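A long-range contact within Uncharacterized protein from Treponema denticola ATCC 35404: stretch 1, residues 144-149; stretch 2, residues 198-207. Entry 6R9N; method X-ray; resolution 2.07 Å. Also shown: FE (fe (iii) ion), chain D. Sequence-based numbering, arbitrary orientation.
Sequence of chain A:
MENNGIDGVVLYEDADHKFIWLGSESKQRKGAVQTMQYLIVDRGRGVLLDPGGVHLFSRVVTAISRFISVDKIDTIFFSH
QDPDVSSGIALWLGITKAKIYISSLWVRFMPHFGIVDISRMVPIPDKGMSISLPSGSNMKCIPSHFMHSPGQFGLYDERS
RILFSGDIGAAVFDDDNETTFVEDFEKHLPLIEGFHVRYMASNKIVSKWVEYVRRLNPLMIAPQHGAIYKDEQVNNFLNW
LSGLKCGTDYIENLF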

ATOM      1  N   SER A 144      -1.924   0.977  13.921  1.00 24.90           N
ATOM      2  CA  SER A 144      -0.642   1.520  13.470  1.00 22.64           C
ATOM      3  C   SER A 144      -0.841   2.283  12.185  1.00 23.80           C
ATOM      4  O   SER A 144      -0.026   2.203  11.259  1.00 20.60           O
ATOM      5  CB  SER A 144       0.392   0.410  13.281  1.00 24.47           C
ATOM      6  OG  SER A 144       0.524  -0.354  14.469  1.00 26.40           O
ATOM      7  N   HIS A 145      -1.937   3.031  12.116  1.00 20.75           N
ATOM      8  CA  HIS A 145      -2.386   3.606  10.864  1.00 24.69           C
ATOM      9  C   HIS A 145      -1.478   4.752  10.425  1.00 23.52           C
ATOM     10  O   HIS A 145      -0.880   5.460  11.243  1.00 24.26           O
ATOM     11  CB  HIS A 145      -3.841   4.067  11.007  1.00 21.62           C
ATOM     12  CG  HIS A 145      -4.756   2.989  11.494  1.00 24.93           C
ATOM     13  ND1 HIS A 145      -4.957   1.813  10.798  1.00 23.39           N
ATOM     14  CD2 HIS A 145      -5.509   2.896  12.617  1.00 23.07           C
ATOM     15  CE1 HIS A 145      -5.803   1.048  11.468  1.00 26.03           C
ATOM     16  NE2 HIS A 145      -6.150   1.681  12.578  1.00 22.84           N
ATOM     17  N   PHE A 146      -1.354   4.908   9.112  1.00 21.52           N
ATOM     18  CA  PHE A 146      -0.561   5.985   8.517  1.00 23.33           C
ATOM     19  C   PHE A 146       0.920   5.887   8.866  1.00 26.42           C
ATOM     20  O   PHE A 146       1.644   6.898   8.832  1.00 24.88           O
ATOM     21  CB  PHE A 146      -1.117   7.360   8.903  1.00 23.70           C
ATOM     22  CG  PHE A 146      -2.469   7.612   8.345  1.00 22.61           C
ATOM     23  CD1 PHE A 146      -2.629   7.866   6.995  1.00 25.64           C
ATOM     24  CD2 PHE A 146      -3.590   7.535   9.147  1.00 25.96           C
ATOM     25  CE1 PHE A 146      -3.891   8.072   6.461  1.00 26.60           C
ATOM     26  CE2 PHE A 146      -4.864   7.751   8.611  1.00 26.34           C
ATOM     27  CZ  PHE A 146      -5.006   8.018   7.279  1.00 23.39           C
ATOM     28  N   MET A 147       1.401   4.670   9.151  1.00 21.85           N
ATOM     29  CA  MET A 147       2.820   4.448   9.409  1.00 23.91           C
ATOM     30  C   MET A 147       3.332   3.191   8.699  1.00 24.94           C
ATOM     31  O   MET A 147       3.845   2.273   9.333  1.00 25.62           O
ATOM     32  CB  MET A 147       3.080   4.334  10.912  1.00 23.51           C
ATOM     33  CG  MET A 147       2.884   5.636  11.688  1.00 28.13           C
ATOM     34  SD  MET A 147       2.712   5.448  13.503  1.00 27.94           S
ATOM     35  CE  MET A 147       4.282   4.704  13.960  1.00 26.29           C
ATOM     36  N   HIS A 148       3.203   3.106   7.370  1.00 24.78           N
ATOM     37  CA  HIS A 148       2.735   4.153   6.452  1.00 22.04           C
ATOM     38  C   HIS A 148       1.281   4.008   6.011  1.00 22.80           C
ATOM     39  O   HIS A 148       0.626   4.996   5.653  1.00 23.93           O
ATOM     40  CB  HIS A 148       3.591   4.135   5.187  1.00 21.64           C
ATOM     41  CG  HIS A 148       3.609   2.799   4.502  1.00 23.98           C
ATOM     42  ND1 HIS A 148       2.734   2.460   3.491  1.00 24.82           N
ATOM     43  CD2 HIS A 148       4.380   1.707   4.710  1.00 21.30           C
ATOM     44  CE1 HIS A 148       2.985   1.230   3.087  1.00 21.60           C
ATOM     45  NE2 HIS A 148       3.976   0.746   3.818  1.00 22.67           N
ATOM     46  N   SER A 149       0.772   2.783   6.020  1.00 24.57           N
ATOM     47  CA  SER A 149      -0.508   2.558   5.340  1.00 23.95           C
ATOM     48  C   SER A 149      -1.667   3.080   6.192  1.00 23.75           C
ATOM     49  O   SER A 149      -1.628   2.964   7.425  1.00 22.31           O
ATOM     50  CB  SER A 149      -0.705   1.056   5.071  1.00 24.78           C
ATOM     51  OG  SER A 149      -2.060   0.740   4.796  1.00 23.54           O
TER
HETATM   52 FE    FE D 302       4.624  -1.338   3.606  1.00 22.58          FE
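Stretch 2 198-207: RYMASNKIVS

The most unusual feature of this contact is a cis peptide bond, between Met147 and His148, set at the place where an iron ligand meets the second stretch. His148 NE2 binds the iron at 2.2 Å, with the other ligand atoms coming from elsewhere in the structure, while His148 CB lies 3.1 Å from Tyr199 O. One residue therefore joins the metal site to the contact.

Stretch 1 has no regular helix or strand. A type II turn runs from Ser144 to Met147, with Phe146 at phi/psi 63/26, and a short backbone hydrogen bond from Phe146 N, inside the turn, to Ser149 O (2.6 Å) links the turn to the residues that follow. Stretch 2 comes to this loop as the end of one helix, Arg198 and Tyr199, leaves helical geometry at Met200, where psi opens to 139°, and enters a second helix at Asn203. Ser202 suits the N-cap position because its short side chain can reach a free amide of the first turn: Ser202 OG accepts from Ile205 N at 3.2 Å.

The two stretches pass in opposite senses. As stretch 2 advances from Tyr199 through Met200 to Ala201, its partners step back from His148 through Met147 to Phe146. The CA atoms of Met147 and Met200 are 4.5 Å apart, those of Phe146 and Ala201 5.8 Å. A single hydrogen bond crosses between the stretches, from Ala201 N in the linker to Phe146 O (3.3 Å, with an angle of 143° at the hydrogen). Ala201 points its CB toward stretch 1, and the methyl group is small enough to lie 3.3 Å from the same Phe146 O and 4.1 Å from Phe146 CB. The Phe146 ring itself leads away.

Met147 has the largest area covered by the other stretch. Its flexible, unbranched side chain can follow an uneven surface: Met147 CB meets Met200 SD at 3.4 Å, Met147 CG lies 3.8 Å from Ile205 CG2, and Met147 CE reaches Val206 CG2 at 4.0 Å. Met200 starts sideways from its backbone, but the end of its side chain comes nearer to stretch 1.

Ile205 points toward the loop from the first turn of the second helix. Its branched side chain offers several carbons to this surface, with Ile205 CG1 3.3 Å from His145 O and 4.3 Å from Phe146 CB. Lys204, next to it, is exposed and takes no part in the contact, as suits a long charged side chain.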

ATOM      1  N   ARG A 198      10.918   9.124   5.670  1.00 28.20           N
ATOM      2  CA  ARG A 198      10.185   9.316   4.421  1.00 27.70           C
ATOM      3  C   ARG A 198       8.835   8.610   4.389  1.00 26.75           C
ATOM      4  O   ARG A 198       7.890   9.142   3.794  1.00 26.07           O
ATOM      5  CB  ARG A 198      11.037   8.858   3.233  1.00 25.90           C
ATOM      6  CG  ARG A 198      10.350   8.980   1.851  1.00 30.10           C
ATOM      7  CD  ARG A 198      10.000  10.453   1.445  1.00 30.67           C
ATOM      8  NE  ARG A 198       9.311  10.468   0.149  1.00 28.07           N
ATOM      9  CZ  ARG A 198       7.997  10.285   0.006  1.00 29.43           C
ATOM     10  NH1 ARG A 198       7.223  10.104   1.083  1.00 23.08           N
ATOM     11  NH2 ARG A 198       7.454  10.281  -1.203  1.00 20.95           N
ATOM     12  N   TYR A 199       8.699   7.443   5.024  1.00 26.18           N
ATOM     13  CA  TYR A 199       7.477   6.642   4.913  1.00 24.42           C
ATOM     14  C   TYR A 199       6.485   6.838   6.062  1.00 22.71           C
ATOM     15  O   TYR A 199       5.286   6.634   5.863  1.00 23.31           O
ATOM     16  CB  TYR A 199       7.812   5.144   4.822  1.00 24.26           C
ATOM     17  CG  TYR A 199       8.521   4.667   3.569  1.00 25.88           C
ATOM     18  CD1 TYR A 199       9.829   5.057   3.283  1.00 24.78           C
ATOM     19  CD2 TYR A 199       7.896   3.777   2.694  1.00 24.14           C
ATOM     20  CE1 TYR A 199      10.489   4.589   2.140  1.00 22.31           C
ATOM     21  CE2 TYR A 199       8.540   3.301   1.559  1.00 22.26           C
ATOM     22  CZ  TYR A 199       9.836   3.710   1.289  1.00 24.22           C
ATOM     23  OH  TYR A 199      10.476   3.225   0.170  1.00 22.20           O
ATOM     24  N   MET A 200       6.926   7.181   7.267  1.00 24.02           N
ATOM     25  CA  MET A 200       5.971   7.538   8.321  1.00 22.24           C
ATOM     26  C   MET A 200       5.365   8.923   8.061  1.00 24.14           C
ATOM     27  O   MET A 200       6.077   9.867   7.707  1.00 25.52           O
ATOM     28  CB  MET A 200       6.662   7.522   9.686  1.00 24.29           C
ATOM     29  CG  MET A 200       7.476   6.248   9.985  1.00 24.97           C
ATOM     30  SD  MET A 200       6.390   4.809  10.295  1.00 29.05           S
ATOM     31  CE  MET A 200       7.088   3.566   9.216  1.00 26.64           C
ATOM     32  N   ALA A 201       4.046   9.064   8.296  1.00 24.59           N
ATOM     33  CA  ALA A 201       3.314  10.218   7.760  1.00 26.64           C
ATOM     34  C   ALA A 201       3.621  11.528   8.483  1.00 29.81           C
ATOM     35  O   ALA A 201       3.595  12.589   7.843  1.00 26.63           O
ATOM     36  CB  ALA A 201       1.803   9.995   7.792  1.00 24.84           C
ATOM     37  N   SER A 202       3.882  11.490   9.795  1.00 28.92           N
ATOM     38  CA  SER A 202       4.064  12.712  10.580  1.00 29.85           C
ATOM     39  C   SER A 202       4.508  12.365  11.998  1.00 32.08           C
ATOM     40  O   SER A 202       4.238  11.273  12.511  1.00 24.98           O
ATOM     41  CB  SER A 202       2.769  13.533  10.643  1.00 30.04           C
ATOM     42  OG  SER A 202       1.777  12.829  11.393  1.00 29.73           O
ATOM     43  N   ASN A 203       5.144  13.341  12.649  1.00 30.06           N
ATOM     44  CA  ASN A 203       5.460  13.167  14.064  1.00 31.34           C
ATOM     45  C   ASN A 203       4.197  13.049  14.909  1.00 31.16           C
ATOM     46  O   ASN A 203       4.204  12.375  15.948  1.00 29.19           O
ATOM     47  CB  ASN A 203       6.322  14.323  14.561  1.00 32.24           C
ATOM     48  CG  ASN A 203       6.751  14.143  15.994  1.00 33.78           C
ATOM     49  OD1 ASN A 203       6.165  14.725  16.908  1.00 35.00           O
ATOM     50  ND2 ASN A 203       7.764  13.310  16.206  1.00 34.17           N
ATOM     51  N   LYS A 204       3.108  13.701  14.486  1.00 28.77           N
ATOM     52  CA  LYS A 204       1.850  13.611  15.219  1.00 30.60           C
ATOM     53  C   LYS A 204       1.373  12.166  15.334  1.00 29.94           C
ATOM     54  O   LYS A 204       0.969  11.722  16.418  1.00 29.24           O
ATOM     55  CB  LYS A 204       0.794  14.489  14.541  1.00 30.66           C
ATOM     56  CG  LYS A 204      -0.612  14.279  15.059  1.00 29.14           C
ATOM     57  CD  LYS A 204      -1.612  15.249  14.402  1.00 31.79           C
ATOM     58  CE  LYS A 204      -2.996  15.116  15.044  1.00 30.19           C
ATOM     59  NZ  LYS A 204      -4.048  15.887  14.286  1.00 28.65           N
ATOM     60  N   ILE A 205       1.391  11.414  14.226  1.00 24.54           N
ATOM     61  CA  ILE A 205       0.927  10.029  14.298  1.00 28.59           C
ATOM     62  C   ILE A 205       1.969   9.165  14.995  1.00 30.25           C
ATOM     63  O   ILE A 205       1.639   8.302  15.821  1.00 27.42           O
ATOM     64  CB  ILE A 205       0.567   9.485  12.900  1.00 24.03           C
ATOM     65  CG1 ILE A 205      -0.183   8.169  13.038  1.00 24.11           C
ATOM     66  CG2 ILE A 205       1.805   9.286  12.036  1.00 26.18           C
ATOM     67  CD1 ILE A 205      -1.487   8.296  13.858  1.00 27.54           C
ATOM     68  N   VAL A 206       3.247   9.442  14.741  1.00 27.36           N
ATOM     69  CA  VAL A 206       4.311   8.592  15.251  1.00 28.36           C
ATOM     70  C   VAL A 206       4.401   8.674  16.777  1.00 31.09           C
ATOM     71  O   VAL A 206       4.602   7.656  17.454  1.00 28.15           O
ATOM     72  CB  VAL A 206       5.629   9.006  14.579  1.00 30.98           C
ATOM     73  CG1 VAL A 206       6.742   8.679  15.441  1.00 35.70           C
ATOM     74  CG2 VAL A 206       5.776   8.331  13.217  1.00 33.06           C
ATOM     75  N   SER A 207       4.217   9.868  17.348  1.00 30.76           N
ATOM     76  CA  SER A 207       4.351  10.014  18.800  1.00 31.30           C
ATOM     77  C   SER A 207       3.146   9.483  19.561  1.00 29.47           C
ATOM     78  O   SER A 207       3.306   9.029  20.700  1.00 29.31           O
ATOM     79  CB  SER A 207       4.594  11.477  19.179  1.00 32.71           C
ATOM     80  OG  SER A 207       3.498  12.277  18.774  1.00 36.20           O
TER